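Local coordinates for protein aromatic-amino-acid:2-oxoglutarate transaminase (Candida albicans, PDB 6HND) that probably catalyses pyridoxal-phosphate-dependent transfer of amino groups between aromatic amino acids, or 2-aminoadipate, and 2-oxo acids, at residues V186-S192 against G472-V477; I122-L128 against G375-T379. All coordinates share one frame; numbering follows the deposited sequence.

Contact 1 (V186-S192 against G472-V477); sequences VEEFTFS and GYNMTV. With PLP (pyridoxal-5'-phosphate), chain E.
Phe189 and Thr476 meet where the chain leaving strand 183-187 of the large mixed sheet is bridged to the loop before helix 479-482. The CB of Phe189 lies near Met475 O; with CG beside the backbone N and anti to the carbonyl carbon (chi1 -55°), the ring comes over to 472-477. Phe189 CD1 then approaches Gly472 O at 3.3 Å, the oxygen lying at the ring edge in its plane, while Phe189 CE1 touches Thr476 CG2 at 3.4 Å. Phe488 adds an edge-to-face partner.

Two backbone bonds frame this bridge: Thr190 N to Met475 O, 2.8 Å and nearly straight onto the carbonyl, and Val477 N to Glu188 O, 3.1 Å. Beyond them Val186 CG1 and Val477 CG2 press together at 3.4 Å, tighter than usual for methyl groups. A water accepts from Ser192 OG at 2.6 Å and donates to Asn474 O and Thr476 O. Between these clamps Phe191 turns away, and the pyridine of pyridoxal phosphate lies over one face of its ring, C6 offset toward the rim, 3.4 Å from Phe191 CE2. The polar bonds therefore tie down the backbone on both sides of a cofactor-stacking residue.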
ATOM      1  N   VAL B 186     -16.035  13.372 -14.966  1.00 29.58           N
ATOM      2  CA  VAL B 186     -16.365  12.970 -13.577  1.00 30.38           C
ATOM      3  C   VAL B 186     -17.776  13.467 -13.252  1.00 33.72           C
ATOM      4  O   VAL B 186     -18.094  14.637 -13.578  1.00 32.89           O
ATOM      5  CB  VAL B 186     -15.301  13.505 -12.607  1.00 31.31           C
ATOM      6  CG1 VAL B 186     -15.632  13.174 -11.172  1.00 31.49           C
ATOM      7  CG2 VAL B 186     -13.913  12.980 -12.952  1.00 33.46           C
ATOM      8  N   GLU B 187     -18.584  12.609 -12.629  1.00 33.44           N
ATOM      9  CA  GLU B 187     -19.894  13.004 -12.030  1.00 33.57           C
ATOM     10  C   GLU B 187     -19.690  14.266 -11.181  1.00 33.02           C
ATOM     11  O   GLU B 187     -18.789  14.265 -10.358  1.00 36.83           O
ATOM     12  CB  GLU B 187     -20.502  11.829 -11.261  1.00 31.06           C
ATOM     13  CG  GLU B 187     -20.884  10.677 -12.176  1.00 30.93           C
ATOM     14  CD  GLU B 187     -21.049   9.313 -11.545  1.00 34.68           C
ATOM     15  OE1 GLU B 187     -20.390   9.064 -10.515  1.00 37.78           O
ATOM     16  OE2 GLU B 187     -21.754   8.462 -12.145  1.00 34.02           O
ATOM     17  N   GLU B 188     -20.520  15.289 -11.399  1.00 32.82           N
ATOM     18  CA  GLU B 188     -20.347  16.660 -10.852  1.00 34.88           C
ATOM     19  C   GLU B 188     -20.324  16.615  -9.325  1.00 35.70           C
ATOM     20  O   GLU B 188     -19.646  17.473  -8.771  1.00 32.50           O
ATOM     21  CB  GLU B 188     -21.430  17.619 -11.333  1.00 34.10           C
ATOM     22  CG  GLU B 188     -22.834  17.330 -10.820  1.00 33.02           C
ATOM     23  CD  GLU B 188     -23.843  18.394 -11.253  1.00 35.81           C
ATOM     24  OE1 GLU B 188     -23.427  19.587 -11.361  1.00 34.12           O
ATOM     25  OE2 GLU B 188     -25.057  18.039 -11.479  1.00 34.11           O
ATOM     26  N   PHE B 189     -21.059  15.683  -8.699  1.00 33.29           N
ATOM     27  CA  PHE B 189     -20.876  15.296  -7.272  1.00 32.69           C
ATOM     28  C   PHE B 189     -20.271  13.902  -7.282  1.00 36.08           C
ATOM     29  O   PHE B 189     -20.831  13.010  -7.996  1.00 35.03           O
ATOM     30  CB  PHE B 189     -22.173  15.344  -6.460  1.00 30.61           C
ATOM     31  CG  PHE B 189     -22.843  16.690  -6.538  1.00 31.18           C
ATOM     32  CD1 PHE B 189     -22.462  17.721  -5.697  1.00 28.97           C
ATOM     33  CD2 PHE B 189     -23.828  16.931  -7.483  1.00 31.46           C
ATOM     34  CE1 PHE B 189     -23.043  18.969  -5.796  1.00 27.05           C
ATOM     35  CE2 PHE B 189     -24.396  18.191  -7.589  1.00 31.58           C
ATOM     36  CZ  PHE B 189     -23.993  19.206  -6.756  1.00 27.80           C
ATOM     37  N   THR B 190     -19.162  13.734  -6.565  1.00 31.94           N
ATOM     38  CA  THR B 190     -18.336  12.517  -6.681  1.00 31.07           C
ATOM     39  C   THR B 190     -17.643  12.193  -5.349  1.00 36.62           C
ATOM     40  O   THR B 190     -17.803  12.944  -4.340  1.00 37.17           O
ATOM     41  CB  THR B 190     -17.350  12.683  -7.846  1.00 32.17           C
ATOM     42  OG1 THR B 190     -16.804  11.411  -8.209  1.00 33.96           O
ATOM     43  CG2 THR B 190     -16.209  13.617  -7.522  1.00 31.06           C
ATOM     44  N   PHE B 191     -16.939  11.067  -5.356  1.00 37.27           N
ATOM     45  CA  PHE B 191     -15.915  10.678  -4.366  1.00 37.20           C
ATOM     46  C   PHE B 191     -14.692  11.569  -4.604  1.00 33.55           C
ATOM     47  O   PHE B 191     -13.827  11.236  -5.427  1.00 32.28           O
ATOM     48  CB  PHE B 191     -15.676   9.172  -4.473  1.00 36.61           C
ATOM     49  CG  PHE B 191     -14.710   8.635  -3.457  1.00 36.57           C
ATOM     50  CD1 PHE B 191     -15.022   8.683  -2.114  1.00 36.12           C
ATOM     51  CD2 PHE B 191     -13.490   8.107  -3.844  1.00 36.41           C
ATOM     52  CE1 PHE B 191     -14.124   8.206  -1.176  1.00 38.80           C
ATOM     53  CE2 PHE B 191     -12.596   7.630  -2.901  1.00 42.43           C
ATOM     54  CZ  PHE B 191     -12.920   7.676  -1.567  1.00 39.37           C
ATOM     55  N   SER B 192     -14.676  12.700  -3.899  1.00 36.49           N
ATOM     56  CA  SER B 192     -13.627  13.765  -3.876  1.00 38.13           C
ATOM     57  C   SER B 192     -12.203  13.219  -3.981  1.00 32.59           C
ATOM     58  O   SER B 192     -11.406  13.760  -4.734  1.00 32.21           O
ATOM     59  CB  SER B 192     -13.764  14.628  -2.635  1.00 36.76           C
ATOM     60  OG  SER B 192     -14.898  15.467  -2.760  1.00 40.70           O
ATOM     61  N   GLY B 472     -23.308  18.923  -0.031  1.00 42.42           N
ATOM     62  CA  GLY B 472     -23.009  18.530  -1.418  1.00 39.95           C
ATOM     63  C   GLY B 472     -21.928  19.395  -2.036  1.00 37.53           C
ATOM     64  O   GLY B 472     -21.166  18.872  -2.867  1.00 35.64           O
ATOM     65  N   TYR B 473     -21.822  20.662  -1.626  1.00 38.26           N
ATOM     66  CA  TYR B 473     -20.813  21.606  -2.167  1.00 38.96           C
ATOM     67  C   TYR B 473     -19.398  21.104  -1.824  1.00 35.56           C
ATOM     68  O   TYR B 473     -18.481  21.414  -2.586  1.00 44.48           O
ATOM     69  CB  TYR B 473     -21.087  23.054  -1.748  1.00 37.16           C
ATOM     70  CG  TYR B 473     -21.211  23.304  -0.269  1.00 41.95           C
ATOM     71  CD1 TYR B 473     -20.099  23.277   0.561  1.00 41.88           C
ATOM     72  CD2 TYR B 473     -22.433  23.628   0.293  1.00 42.52           C
ATOM     73  CE1 TYR B 473     -20.209  23.517   1.921  1.00 44.27           C
ATOM     74  CE2 TYR B 473     -22.551  23.906   1.645  1.00 43.12           C
ATOM     75  CZ  TYR B 473     -21.437  23.853   2.457  1.00 42.21           C
ATOM     76  OH  TYR B 473     -21.567  24.093   3.789  1.00 48.81           O
ATOM     77  N   ASN B 474     -19.221  20.281  -0.791  1.00 34.83           N
ATOM     78  CA  ASN B 474     -17.896  19.687  -0.468  1.00 34.88           C
ATOM     79  C   ASN B 474     -17.560  18.521  -1.413  1.00 38.91           C
ATOM     80  O   ASN B 474     -16.408  18.024  -1.346  1.00 41.67           O
ATOM     81  CB  ASN B 474     -17.804  19.246   0.989  1.00 38.77           C
ATOM     82  CG  ASN B 474     -17.505  20.390   1.940  1.00 43.09           C
ATOM     83  OD1 ASN B 474     -17.258  21.525   1.520  1.00 42.49           O
ATOM     84  ND2 ASN B 474     -17.514  20.087   3.229  1.00 44.27           N
ATOM     85  N   MET B 475     -18.471  18.061  -2.271  1.00 34.27           N
ATOM     86  CA  MET B 475     -18.193  16.816  -3.036  1.00 38.56           C
ATOM     87  C   MET B 475     -18.281  17.069  -4.539  1.00 35.88           C
ATOM     88  O   MET B 475     -18.635  16.139  -5.278  1.00 38.29           O
ATOM     89  CB  MET B 475     -19.152  15.718  -2.604  1.00 41.87           C
ATOM     90  CG  MET B 475     -18.796  15.188  -1.225  1.00 47.41           C
ATOM     91  SD  MET B 475     -20.027  13.997  -0.636  1.00 57.80           S
ATOM     92  CE  MET B 475     -21.479  15.043  -0.685  1.00 57.58           C
ATOM     93  N   THR B 476     -17.866  18.262  -4.950  1.00 31.54           N
ATOM     94  CA  THR B 476     -18.004  18.778  -6.325  1.00 35.26           C
ATOM     95  C   THR B 476     -16.677  18.636  -7.052  1.00 34.42           C
ATOM     96  O   THR B 476     -15.641  18.743  -6.396  1.00 35.04           O
ATOM     97  CB  THR B 476     -18.468  20.238  -6.353  1.00 37.98           C
ATOM     98  OG1 THR B 476     -17.579  21.023  -5.553  1.00 40.36           O
ATOM     99  CG2 THR B 476     -19.892  20.372  -5.856  1.00 38.57           C
ATOM    100  N   VAL B 477     -16.735  18.416  -8.365  1.00 35.27           N
ATOM    101  CA  VAL B 477     -15.575  18.597  -9.274  1.00 36.41           C
ATOM    102  C   VAL B 477     -15.295  20.099  -9.389  1.00 39.58           C
ATOM    103  O   VAL B 477     -14.136  20.493  -9.236  1.00 42.36           O
ATOM    104  CB  VAL B 477     -15.853  17.938 -10.627  1.00 39.25           C
ATOM    105  CG1 VAL B 477     -14.724  18.218 -11.614  1.00 40.17           C
ATOM    106  CG2 VAL B 477     -16.098  16.436 -10.434  1.00 38.24           C
TER
HETATM  107  N1  PLP E 601     -15.307   5.113  -3.813  1.00 39.90           N
HETATM  108  C2  PLP E 601     -16.490   5.316  -3.248  1.00 44.47           C
HETATM  109  C2A PLP E 601     -17.610   5.720  -4.146  1.00 44.21           C
HETATM  110  C3  PLP E 601     -16.676   5.118  -1.852  1.00 47.94           C
HETATM  111  O3  PLP E 601     -17.910   5.330  -1.304  1.00 45.93           O
HETATM  112  C4  PLP E 601     -15.574   4.716  -1.051  1.00 50.37           C
HETATM  113  C4A PLP E 601     -15.789   4.415   0.384  1.00 56.35           C
HETATM  114  C5  PLP E 601     -14.337   4.497  -1.695  1.00 46.85           C
HETATM  115  C6  PLP E 601     -14.264   4.726  -3.047  1.00 45.98           C
HETATM  116  C5A PLP E 601     -13.069   4.164  -0.953  1.00 42.50           C
HETATM  117  O4P PLP E 601     -12.962   2.793  -0.485  1.00 42.56           O
HETATM  118  P   PLP E 601     -11.593   2.292   0.224  1.00 38.00           P
HETATM  119  O1P PLP E 601     -10.441   2.992  -0.486  1.00 37.33           O
HETATM  120  O2P PLP E 601     -11.696   0.782   0.023  1.00 34.05           O
HETATM  121  O3P PLP E 601     -11.682   2.695   1.660  1.00 39.78           O
HETATM  122  O   HOH W   1     -14.718  17.909  -3.716  1.00 44.41           O

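Contact 2 (I122-L128 against G375-T379); sequences IDLARGL and GLTQT
Thr379 packs against Ile122 and Gly127 where the short helix 124-127 meets the first turn of helix 375-388, a helix-helix contact at the dimer interface of this enzyme of the aspartate aminotransferase fold. No hydrogen bond joins the two segments, so the union rests on close backbone approach and van der Waals contact.

The backbones come close through two glycines: Gly127 CA and Gly375 CA lie 5.1 Å apart. Gly375 CA offers a C-H to Gly127 O at 3.5 Å, and Thr379 OG1 sits 3.2 Å from Gly127 CA.

Van der Waals contacts spread around this point. Ile122 crosses Thr379 obliquely, its CG2 3.4 Å from Thr379 OG1, while its CD1 extends toward Gln378 O. With OG1 beside the backbone N (chi1 -61°), Thr379 CG2 stands anti to that N and faces Ile122 O and Leu124 CD2. The apolar pairs are Leu124 CD2 with Leu376 CD1 and, side by side, Leu128 CD2 with Leu376 CB at 4.1 Å. On the second subunit Ala344 packs on Leu128 and Ile380 on Leu376.

Polar bonds of the side chains stay within each segment or go outside both. Asp123 is the N-cap of helix 124-127: OD1 accepts from Arg126 N, and the arginine grips the carboxylate side-on, Arg126 NH2 to Asp123 OD2 2.7 Å, with Thr116 N also bonded to OD2. In the other helix Gly375 O takes Thr379 N and Thr379 OG1 from opposite faces of its plane, the hydroxyl bond being 2.6 Å long.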
ATOM      1  N   ILE B 122      -4.285 -19.928   2.086  1.00 41.83           N
ATOM      2  CA  ILE B 122      -2.906 -19.386   2.233  1.00 37.51           C
ATOM      3  C   ILE B 122      -2.424 -19.743   3.634  1.00 36.93           C
ATOM      4  O   ILE B 122      -3.152 -19.448   4.568  1.00 39.04           O
ATOM      5  CB  ILE B 122      -2.884 -17.877   1.951  1.00 35.85           C
ATOM      6  CG1 ILE B 122      -3.671 -17.552   0.682  1.00 34.39           C
ATOM      7  CG2 ILE B 122      -1.459 -17.375   1.859  1.00 38.10           C
ATOM      8  CD1 ILE B 122      -3.898 -16.075   0.465  1.00 35.24           C
ATOM      9  N   ASP B 123      -1.260 -20.384   3.740  1.00 36.02           N
ATOM     10  CA  ASP B 123      -0.593 -20.698   5.024  1.00 37.89           C
ATOM     11  C   ASP B 123       0.303 -19.513   5.418  1.00 37.90           C
ATOM     12  O   ASP B 123       0.525 -18.584   4.572  1.00 32.26           O
ATOM     13  CB  ASP B 123       0.140 -22.041   4.945  1.00 41.66           C
ATOM     14  CG  ASP B 123       1.183 -22.158   3.845  1.00 40.29           C
ATOM     15  OD1 ASP B 123       1.687 -21.112   3.435  1.00 39.01           O
ATOM     16  OD2 ASP B 123       1.492 -23.311   3.424  1.00 38.35           O
ATOM     17  N   LEU B 124       0.801 -19.514   6.651  1.00 35.64           N
ATOM     18  CA  LEU B 124       1.634 -18.385   7.132  1.00 39.91           C
ATOM     19  C   LEU B 124       3.047 -18.483   6.535  1.00 41.53           C
ATOM     20  O   LEU B 124       3.669 -17.419   6.338  1.00 39.03           O
ATOM     21  CB  LEU B 124       1.661 -18.367   8.656  1.00 40.20           C
ATOM     22  CG  LEU B 124       0.304 -18.184   9.332  1.00 44.73           C
ATOM     23  CD1 LEU B 124       0.459 -18.296  10.844  1.00 46.69           C
ATOM     24  CD2 LEU B 124      -0.322 -16.846   8.971  1.00 46.60           C
ATOM     25  N   ALA B 125       3.538 -19.684   6.209  1.00 42.53           N
ATOM     26  CA  ALA B 125       4.863 -19.856   5.555  1.00 43.00           C
ATOM     27  C   ALA B 125       4.908 -19.019   4.262  1.00 39.94           C
ATOM     28  O   ALA B 125       5.906 -18.295   4.018  1.00 36.05           O
ATOM     29  CB  ALA B 125       5.142 -21.320   5.296  1.00 44.90           C
ATOM     30  N   ARG B 126       3.847 -19.053   3.477  1.00 36.37           N
ATOM     31  CA  ARG B 126       3.770 -18.201   2.261  1.00 41.18           C
ATOM     32  C   ARG B 126       3.156 -16.826   2.578  1.00 38.99           C
ATOM     33  O   ARG B 126       3.613 -15.832   1.977  1.00 38.81           O
ATOM     34  CB  ARG B 126       3.065 -18.983   1.157  1.00 41.42           C
ATOM     35  CG  ARG B 126       4.005 -20.006   0.542  1.00 47.74           C
ATOM     36  CD  ARG B 126       3.323 -21.030  -0.312  1.00 52.33           C
ATOM     37  NE  ARG B 126       2.573 -21.968   0.509  1.00 54.38           N
ATOM     38  CZ  ARG B 126       1.939 -23.014   0.013  1.00 51.07           C
ATOM     39  NH1 ARG B 126       1.998 -23.239  -1.286  1.00 52.97           N
ATOM     40  NH2 ARG B 126       1.242 -23.815   0.797  1.00 47.29           N
ATOM     41  N   GLY B 127       2.170 -16.763   3.481  1.00 38.01           N
ATOM     42  CA  GLY B 127       1.418 -15.528   3.783  1.00 36.72           C
ATOM     43  C   GLY B 127       2.315 -14.447   4.361  1.00 36.08           C
ATOM     44  O   GLY B 127       2.121 -13.253   4.025  1.00 36.94           O
ATOM     45  N   LEU B 128       3.268 -14.855   5.197  1.00 34.03           N
ATOM     46  CA  LEU B 128       4.262 -13.966   5.825  1.00 34.63           C
ATOM     47  C   LEU B 128       5.556 -13.848   5.011  1.00 36.39           C
ATOM     48  O   LEU B 128       6.444 -13.024   5.418  1.00 34.13           O
ATOM     49  CB  LEU B 128       4.503 -14.508   7.224  1.00 34.88           C
ATOM     50  CG  LEU B 128       3.269 -14.422   8.091  1.00 33.44           C
ATOM     51  CD1 LEU B 128       3.526 -15.025   9.455  1.00 38.04           C
ATOM     52  CD2 LEU B 128       2.838 -12.976   8.192  1.00 36.42           C
ATOM     53  N   GLY B 375       0.268  -9.294   2.886  1.00 30.18           N
ATOM     54  CA  GLY B 375       0.093 -10.750   2.766  1.00 29.92           C
ATOM     55  C   GLY B 375      -0.642 -11.312   3.963  1.00 31.57           C
ATOM     56  O   GLY B 375      -1.449 -12.243   3.772  1.00 32.68           O
ATOM     57  N   LEU B 376      -0.380 -10.783   5.159  1.00 31.35           N
ATOM     58  CA  LEU B 376      -1.023 -11.283   6.409  1.00 34.62           C
ATOM     59  C   LEU B 376      -2.521 -11.045   6.259  1.00 34.15           C
ATOM     60  O   LEU B 376      -3.292 -11.894   6.680  1.00 38.11           O
ATOM     61  CB  LEU B 376      -0.448 -10.564   7.644  1.00 33.00           C
ATOM     62  CG  LEU B 376      -1.094 -10.939   8.982  1.00 38.16           C
ATOM     63  CD1 LEU B 376      -1.178 -12.450   9.170  1.00 37.06           C
ATOM     64  CD2 LEU B 376      -0.374 -10.299  10.160  1.00 39.26           C
ATOM     65  N   THR B 377      -2.914  -9.921   5.667  1.00 32.78           N
ATOM     66  CA  THR B 377      -4.343  -9.539   5.527  1.00 32.21           C
ATOM     67  C   THR B 377      -4.982 -10.393   4.439  1.00 33.18           C
ATOM     68  O   THR B 377      -6.105 -10.868   4.667  1.00 33.65           O
ATOM     69  CB  THR B 377      -4.495  -8.055   5.223  1.00 32.03           C
ATOM     70  OG1 THR B 377      -3.939  -7.422   6.373  1.00 32.92           O
ATOM     71  CG2 THR B 377      -5.932  -7.644   4.960  1.00 31.65           C
ATOM     72  N   GLN B 378      -4.297 -10.544   3.302  1.00 33.83           N
ATOM     73  CA  GLN B 378      -4.724 -11.442   2.202  1.00 35.27           C
ATOM     74  C   GLN B 378      -4.936 -12.837   2.793  1.00 35.71           C
ATOM     75  O   GLN B 378      -5.877 -13.507   2.376  1.00 35.75           O
ATOM     76  CB  GLN B 378      -3.680 -11.520   1.098  1.00 32.92           C
ATOM     77  CG  GLN B 378      -3.553 -10.255   0.275  1.00 34.26           C
ATOM     78  CD  GLN B 378      -2.624 -10.459  -0.897  1.00 36.03           C
ATOM     79  OE1 GLN B 378      -2.874 -11.315  -1.762  1.00 34.76           O
ATOM     80  NE2 GLN B 378      -1.558  -9.664  -0.942  1.00 32.46           N
ATOM     81  N   THR B 379      -4.045 -13.259   3.689  1.00 36.81           N
ATOM     82  CA  THR B 379      -4.076 -14.604   4.317  1.00 39.39           C
ATOM     83  C   THR B 379      -5.346 -14.692   5.167  1.00 36.84           C
ATOM     84  O   THR B 379      -6.136 -15.593   4.899  1.00 35.87           O
ATOM     85  CB  THR B 379      -2.788 -14.885   5.099  1.00 36.95           C
ATOM     86  OG1 THR B 379      -1.718 -14.823   4.162  1.00 36.77           O
ATOM     87  CG2 THR B 379      -2.789 -16.224   5.807  1.00 38.98           C
TER

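Contacts 1 and 2 illustrate how one chain can serve two regions of a dimeric enzyme: their centres lie 38 Å apart, on opposite sides of the chain's centre, and their nearest atoms are about 18 Å apart. Along the sequence the segments alternate, 122-128, 186-192, 375-379, 472-477, so the two contacts cross in chain order. Contact 1 reaches the cofactor directly through Phe191. Contact 2 stands back from it, but borders the second subunit. Soon after Leu128 comes Tyr130; the cofactor of this chain is hydrogen-bonded to Tyr130 of the second subunit, and both subunits thus contribute to the site.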